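Local coordinates for TRAP dicarboxylate transporter-DctP subunit (Marinobacter aquaeolei, PDB 4PFI), which probably serves as the periplasmic solute-binding component of a TRAP transporter, capturing a small organic solute, perhaps a carboxylate, for uptake into the cell, at residues A133-F136 / I137-F140; R320-F323 / I324-T327; E277-T280 / L281-D284. All blocks are in the same frame, centred on the assembly; numbering follows the deposited sequence.

Contact 1. Residues A133-F136 / I137-F140; sequences APAF and ISAF
Ala133 O receives the N-H of Ile137 at 3.0 Å, and one step on Pro134 O takes Ser138 N at 2.8 Å, so that the backbone closes its first helical turn. The third such bond, Ala139 N to Ala135 O at 3.3 Å, is weak. Pro134 O is gripped twice, because Ser138 OG also donates to it at 2.7 Å. That hydroxyl is set between its own backbone N and carbonyl carbon (chi1 54°), which turns it back toward the start of the helix. On the buried side Phe136 and Phe140 run side by side in the same direction and form an offset edge-to-face pair, centroids 5.3 Å apart and planes at 64°. Phe140 presents its CE2 edge, which comes within 3.6 Å of Phe136 CZ near the rim of the ring face, while Phe136 O lies at the edge of the Phe140 ring, near its plane, 3.5 Å from CD2. An alanine in place of Phe136 would take away the face on which the Phe140 edge rests, and is likely to open a gap beside Leu113 and Phe114 and let the Phe140 ring turn. Ile137 touches Leu151 of strand 149-164, and Phe140 reaches the same residue as well as Phe154, with which it makes a second edge-to-face pair. The arrangement is that of a helix N-terminus with a proline in the first turn: Ala133 ends helix 124-132 and stands at the N-cap position of helix 134-145, whose first turns carry an i/i+4 aromatic pair.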
loop_
_atom_site.group_PDB
_atom_site.type_symbol
_atom_site.label_atom_id
_atom_site.label_comp_id
_atom_site.label_asym_id
_atom_site.label_seq_id
_atom_site.Cartn_x
_atom_site.Cartn_y
_atom_site.Cartn_z
ATOM N N ALA A 133 -10.480 -13.113 0.847
ATOM C CA ALA A 133 -11.573 -13.640 1.643
ATOM C C ALA A 133 -12.752 -12.661 1.645
ATOM O O ALA A 133 -12.587 -11.472 1.952
ATOM C CB ALA A 133 -11.102 -13.921 3.061
ATOM N N PRO A 134 -13.949 -13.157 1.288
ATOM C CA PRO A 134 -15.147 -12.313 1.348
ATOM C C PRO A 134 -15.418 -11.807 2.763
ATOM O O PRO A 134 -15.899 -10.688 2.924
ATOM C CB PRO A 134 -16.268 -13.250 0.884
ATOM C CG PRO A 134 -15.568 -14.319 0.090
ATOM C CD PRO A 134 -14.245 -14.501 0.757
ATOM N N ALA A 135 -15.106 -12.624 3.767
ATOM C CA ALA A 135 -15.342 -12.251 5.161
ATOM C C ALA A 135 -14.370 -11.157 5.615
ATOM O O ALA A 135 -14.687 -10.365 6.503
ATOM C CB ALA A 135 -15.232 -13.477 6.071
ATOM N N PHE A 136 -13.189 -11.108 5.002
ATOM C CA PHE A 136 -12.215 -10.067 5.328
ATOM C C PHE A 136 -12.612 -8.774 4.620
ATOM O O PHE A 136 -12.648 -7.704 5.232
ATOM C CB PHE A 136 -10.814 -10.498 4.912
ATOM C CG PHE A 136 -9.742 -9.535 5.312
ATOM C CD1 PHE A 136 -9.252 -9.525 6.612
ATOM C CD2 PHE A 136 -9.207 -8.649 4.386
ATOM C CE1 PHE A 136 -8.259 -8.636 6.993
ATOM C CE2 PHE A 136 -8.203 -7.755 4.758
ATOM C CZ PHE A 136 -7.730 -7.751 6.064
ATOM N N ILE A 137 -12.942 -8.873 3.336
ATOM C CA ILE A 137 -13.380 -7.703 2.593
ATOM C C ILE A 137 -14.608 -7.102 3.275
ATOM O O ILE A 137 -14.657 -5.902 3.541
ATOM C CB ILE A 137 -13.717 -8.059 1.126
ATOM C CG1 ILE A 137 -12.446 -8.513 0.392
ATOM C CG2 ILE A 137 -14.377 -6.862 0.412
ATOM C CD1 ILE A 137 -12.629 -8.726 -1.121
ATOM N N SER A 138 -15.590 -7.946 3.574
ATOM C CA SER A 138 -16.852 -7.477 4.123
ATOM C C SER A 138 -16.655 -6.767 5.464
ATOM O O SER A 138 -17.366 -5.814 5.772
ATOM C CB SER A 138 -17.860 -8.632 4.259
ATOM O OG SER A 138 -17.322 -9.708 5.004
ATOM N N ALA A 139 -15.690 -7.216 6.258
ATOM C CA ALA A 139 -15.403 -6.555 7.533
ATOM C C ALA A 139 -15.004 -5.075 7.332
ATOM O O ALA A 139 -15.162 -4.245 8.233
ATOM C CB ALA A 139 -14.315 -7.324 8.314
ATOM N N PHE A 140 -14.527 -4.744 6.136
ATOM C CA PHE A 140 -14.060 -3.403 5.850
ATOM C C PHE A 140 -15.106 -2.563 5.175
ATOM O O PHE A 140 -15.084 -1.341 5.297
ATOM C CB PHE A 140 -12.842 -3.465 4.934
ATOM C CG PHE A 140 -11.548 -3.536 5.657
ATOM C CD1 PHE A 140 -10.967 -2.388 6.162
ATOM C CD2 PHE A 140 -10.894 -4.740 5.804
ATOM C CE1 PHE A 140 -9.746 -2.440 6.810
ATOM C CE2 PHE A 140 -9.675 -4.802 6.444
ATOM C CZ PHE A 140 -9.091 -3.646 6.951
#

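Contact 2. Residues R320-F323 / I324-T327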
loop_
_atom_site.group_PDB
_atom_site.type_symbol
_atom_site.label_atom_id
_atom_site.label_comp_id
_atom_site.label_asym_id
_atom_site.label_seq_id
_atom_site.Cartn_x
_atom_site.Cartn_y
_atom_site.Cartn_z
ATOM N N ARG A 320 0.059 -2.108 17.828
ATOM C CA ARG A 320 -1.217 -2.825 17.847
ATOM C C ARG A 320 -2.144 -2.197 18.875
ATOM O O ARG A 320 -3.329 -2.009 18.624
ATOM C CB ARG A 320 -1.011 -4.325 18.113
ATOM C CG ARG A 320 -0.413 -4.992 16.904
ATOM C CD ARG A 320 -0.061 -6.446 17.088
ATOM N NE ARG A 320 0.841 -6.886 16.024
ATOM C CZ ARG A 320 1.097 -8.156 15.722
ATOM N NH1 ARG A 320 0.512 -9.143 16.394
ATOM N NH2 ARG A 320 1.941 -8.433 14.727
ATOM N N GLN A 321 -1.568 -1.841 20.019
ATOM C CA GLN A 321 -2.305 -1.189 21.090
ATOM C C GLN A 321 -2.880 0.140 20.596
ATOM O O GLN A 321 -4.072 0.373 20.695
ATOM C CB GLN A 321 -1.374 -0.970 22.283
ATOM C CG GLN A 321 -2.006 -0.255 23.475
ATOM C CD GLN A 321 -0.992 0.055 24.562
ATOM O OE1 GLN A 321 -0.247 -0.824 25.006
ATOM N NE2 GLN A 321 -0.935 1.316 24.976
ATOM N N ARG A 322 -2.023 0.995 20.037
ATOM C CA ARG A 322 -2.454 2.294 19.501
ATOM C C ARG A 322 -3.534 2.097 18.429
ATOM O O ARG A 322 -4.470 2.881 18.327
ATOM C CB ARG A 322 -1.256 3.071 18.928
ATOM C CG ARG A 322 -1.622 4.325 18.097
ATOM C CD ARG A 322 -2.302 5.443 18.918
ATOM N NE ARG A 322 -1.694 5.634 20.242
ATOM C CZ ARG A 322 -0.548 6.287 20.472
ATOM N NH1 ARG A 322 0.148 6.820 19.466
ATOM N NH2 ARG A 322 -0.083 6.401 21.718
ATOM N N PHE A 323 -3.416 1.019 17.658
ATOM C CA PHE A 323 -4.363 0.737 16.586
ATOM C C PHE A 323 -5.731 0.426 17.157
ATOM O O PHE A 323 -6.728 0.904 16.640
ATOM C CB PHE A 323 -3.903 -0.433 15.713
ATOM C CG PHE A 323 -4.879 -0.799 14.626
ATOM C CD1 PHE A 323 -5.199 0.103 13.628
ATOM C CD2 PHE A 323 -5.513 -2.046 14.626
ATOM C CE1 PHE A 323 -6.103 -0.237 12.635
ATOM C CE2 PHE A 323 -6.417 -2.392 13.634
ATOM C CZ PHE A 323 -6.715 -1.488 12.642
ATOM N N ILE A 324 -5.764 -0.396 18.206
ATOM C CA ILE A 324 -7.012 -0.765 18.895
ATOM C C ILE A 324 -7.675 0.449 19.541
ATOM O O ILE A 324 -8.864 0.659 19.359
ATOM C CB ILE A 324 -6.802 -1.833 20.005
ATOM C CG1 ILE A 324 -6.295 -3.144 19.411
ATOM C CG2 ILE A 324 -8.111 -2.098 20.767
ATOM C CD1 ILE A 324 -7.141 -3.648 18.266
ATOM N N GLU A 325 -6.908 1.243 20.290
ATOM C CA GLU A 325 -7.413 2.499 20.849
ATOM C C GLU A 325 -8.130 3.340 19.790
ATOM O O GLU A 325 -9.149 3.965 20.065
ATOM C CB GLU A 325 -6.272 3.327 21.438
ATOM C CG GLU A 325 -5.578 2.697 22.618
ATOM C CD GLU A 325 -4.245 3.378 22.954
ATOM O OE1 GLU A 325 -3.800 4.269 22.184
ATOM O OE2 GLU A 325 -3.633 3.013 23.989
ATOM N N LEU A 326 -7.587 3.348 18.578
ATOM C CA LEU A 326 -8.112 4.169 17.490
ATOM C C LEU A 326 -9.312 3.574 16.748
ATOM O O LEU A 326 -10.076 4.312 16.134
ATOM C CB LEU A 326 -7.000 4.456 16.476
ATOM C CG LEU A 326 -5.999 5.548 16.877
ATOM C CD1 LEU A 326 -4.808 5.623 15.891
ATOM C CD2 LEU A 326 -6.711 6.904 16.994
ATOM N N THR A 327 -9.473 2.255 16.781
ATOM C CA THR A 327 -10.500 1.602 15.973
ATOM C C THR A 327 -11.451 0.722 16.799
ATOM O O THR A 327 -12.453 0.236 16.281
ATOM C CB THR A 327 -9.865 0.748 14.851
ATOM O OG1 THR A 327 -9.006 -0.244 15.427
ATOM C CG2 THR A 327 -9.065 1.636 13.889
#
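Glu325 reaches back along the helix between Arg322 and Gln321, one carboxylate oxygen for each. Arg322 bends at chi2 and chi3 (65° and 41°), which brings the edge of its guanidinium, at NE, beside the carboxylate; the two planes are nearly coplanar, and NE forms a salt bridge with Glu325 OE1 at 3.2 Å, the oxygen lying in the guanidinium plane. Gln321 arrives extended and with its amide turned well away from the carboxylate plane (56°), giving a weak bond from NE2 to Glu325 OE2 at 3.3 Å. The bent aliphatic part of Arg322 also lies across Leu326, CD to CD1 3.9 Å. On another side of the helix Thr327 covers a face of the Phe323 ring: OG1 stands 3.7 Å above its plane, over the centre, and CG2 is 3.7 Å from CE1. The same OG1 donates to Phe323 O at 2.8 Å, from above the carbonyl plane, a bond consistent with keeping the hydroxyl over the ring. The Phe323 ring packs on Leu113 and Leu116 of a loop and on Thr186 of helix 185-192. Phe323 and Ile324 also touch Ile335, which implies a sharp bend within helix 318-339, while Arg320 donates to the carbonyl of His117 in the neighbouring loop.

Contact 3. Residues E277-T280 / L281-D284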
loop_
_atom_site.group_PDB
_atom_site.type_symbol
_atom_site.label_atom_id
_atom_site.label_comp_id
_atom_site.label_asym_id
_atom_site.label_seq_id
_atom_site.Cartn_x
_atom_site.Cartn_y
_atom_site.Cartn_z
ATOM N N GLU A 277 -2.923 -12.109 -10.417
ATOM C CA GLU A 277 -1.967 -11.524 -11.349
ATOM C C GLU A 277 -1.238 -10.352 -10.683
ATOM O O GLU A 277 -0.083 -10.084 -10.972
ATOM C CB GLU A 277 -2.703 -11.058 -12.610
ATOM C CG GLU A 277 -1.869 -10.213 -13.565
ATOM C CD GLU A 277 -1.044 -11.035 -14.548
ATOM O OE1 GLU A 277 -1.209 -12.279 -14.594
ATOM O OE2 GLU A 277 -0.231 -10.425 -15.288
ATOM N N ALA A 278 -1.924 -9.651 -9.788
ATOM C CA ALA A 278 -1.316 -8.525 -9.095
ATOM C C ALA A 278 -0.132 -8.994 -8.241
ATOM O O ALA A 278 0.862 -8.307 -8.154
ATOM C CB ALA A 278 -2.341 -7.812 -8.231
ATOM N N TRP A 279 -0.250 -10.159 -7.612
ATOM C CA TRP A 279 0.847 -10.680 -6.821
ATOM C C TRP A 279 2.048 -10.931 -7.713
ATOM O O TRP A 279 3.188 -10.740 -7.304
ATOM C CB TRP A 279 0.449 -11.937 -6.069
ATOM C CG TRP A 279 -0.391 -11.586 -4.892
ATOM C CD1 TRP A 279 -1.764 -11.488 -4.855
ATOM C CD2 TRP A 279 0.065 -11.268 -3.573
ATOM N NE1 TRP A 279 -2.172 -11.121 -3.601
ATOM C CE2 TRP A 279 -1.073 -10.982 -2.794
ATOM C CE3 TRP A 279 1.324 -11.204 -2.972
ATOM C CZ2 TRP A 279 -0.993 -10.643 -1.448
ATOM C CZ3 TRP A 279 1.404 -10.852 -1.627
ATOM C CH2 TRP A 279 0.256 -10.581 -0.883
ATOM N N THR A 280 1.784 -11.302 -8.955
ATOM C CA THR A 280 2.865 -11.608 -9.873
ATOM C C THR A 280 3.448 -10.347 -10.501
ATOM O O THR A 280 4.642 -10.268 -10.719
ATOM C CB THR A 280 2.401 -12.571 -10.970
ATOM O OG1 THR A 280 2.031 -13.825 -10.370
ATOM C CG2 THR A 280 3.520 -12.785 -12.012
ATOM N N LEU A 281 2.610 -9.360 -10.786
ATOM C CA LEU A 281 3.086 -8.114 -11.367
ATOM C C LEU A 281 4.001 -7.403 -10.387
ATOM O O LEU A 281 5.042 -6.861 -10.769
ATOM C CB LEU A 281 1.914 -7.198 -11.683
ATOM C CG LEU A 281 1.129 -7.544 -12.950
ATOM C CD1 LEU A 281 -0.213 -6.821 -12.951
ATOM C CD2 LEU A 281 1.949 -7.184 -14.195
ATOM N N GLN A 282 3.644 -7.410 -9.112
ATOM C CA GLN A 282 4.426 -6.619 -8.187
ATOM C C GLN A 282 5.745 -7.320 -7.888
ATOM O O GLN A 282 6.768 -6.654 -7.791
ATOM C CB GLN A 282 3.654 -6.243 -6.907
ATOM C CG GLN A 282 3.270 -7.400 -6.028
ATOM C CD GLN A 282 4.445 -7.934 -5.258
ATOM O OE1 GLN A 282 5.503 -7.312 -5.216
ATOM N NE2 GLN A 282 4.281 -9.097 -4.662
ATOM N N GLU A 283 5.734 -8.649 -7.754
ATOM C CA GLU A 283 6.979 -9.388 -7.481
ATOM C C GLU A 283 8.008 -9.094 -8.579
ATOM O O GLU A 283 9.170 -8.795 -8.296
ATOM C CB GLU A 283 6.728 -10.907 -7.407
ATOM C CG GLU A 283 7.982 -11.726 -7.042
ATOM C CD GLU A 283 7.727 -13.223 -6.946
ATOM O OE1 GLU A 283 6.603 -13.661 -7.259
ATOM O OE2 GLU A 283 8.654 -13.974 -6.558
ATOM N N ASP A 284 7.552 -9.178 -9.832
ATOM C CA ASP A 284 8.378 -8.933 -11.010
ATOM C C ASP A 284 8.831 -7.464 -11.126
ATOM O O ASP A 284 10.011 -7.195 -11.363
ATOM C CB ASP A 284 7.600 -9.314 -12.274
ATOM C CG ASP A 284 7.558 -10.837 -12.529
ATOM O OD1 ASP A 284 8.369 -11.601 -11.940
ATOM O OD2 ASP A 284 6.717 -11.273 -13.352
#
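Trp279 and Gln282 set two flat groups side by side, pointing the same way but with indole and amide planes 77° apart. The amide does not lie flat on the ring: Gln282 NE2 approaches it obliquely at the six-membered end, 4.0 Å from Trp279 CE3, and is also 3.3 Å from Trp279 O. Gln282 leaves the backbone with CG wedged between N and the carbonyl carbon (chi1 65°) and bends again at chi2, which folds the amide back over the preceding turn; its OE1 accepts from Asn286 ND2 one turn on, a bond that would help set the turn of the amide. Beyond Gln282, the indole also touches Gln124, Ala127, Arg128 and Leu131 of helix 124-132 and Pro156 of strand 149-164. Trp279 and Gln282 belong to helix 263-296, the very long helix characteristic of TRAP solute-binding proteins, and the backbone here is regular i to i+4: Leu281 N meets Glu277 O at 2.8 Å, Gln282 N bonds to Ala278 O, and Asp284 N reaches Thr280 O at 3.2 Å. Away from the indole, Glu277 bends at chi2 (86°) and crosses Leu281: its CG lies 3.8 Å from Leu281 CD1, and its carboxylate atom OE2 lies 4.0 Å from Leu281 CG, the branch point. Thr280 and Asp284 run alongside each other, the methyl CG2 of Thr280 lying 3.8 Å from Asp284 OD2. Ala278, small and buried, fits against Val155 and Pro156, while Glu277 touches Gln56 of helix 49-65.

In the fold
All three contacts are short helical stretches of about two turns, yet their chemistry follows their surroundings. Contacts 1 and 3 are partly buried: each sends aromatic side chains inward, an edge-to-face phenylalanine pair in one and a lone indole in the other, and both lean on strand 149-164. Contact 3 also packs on helix 124-132, which is separated from the helix of contact 1 by Ala133. Contact 2 lies at the surface and is chiefly polar, with a salt bridge and only one buried ring; that ring shares Leu113 with Phe136 of contact 1, and Ala139 and Phe140 touch the later part of helix 318-339. Contacts 2 and 3 lie about 31 Å apart between centres.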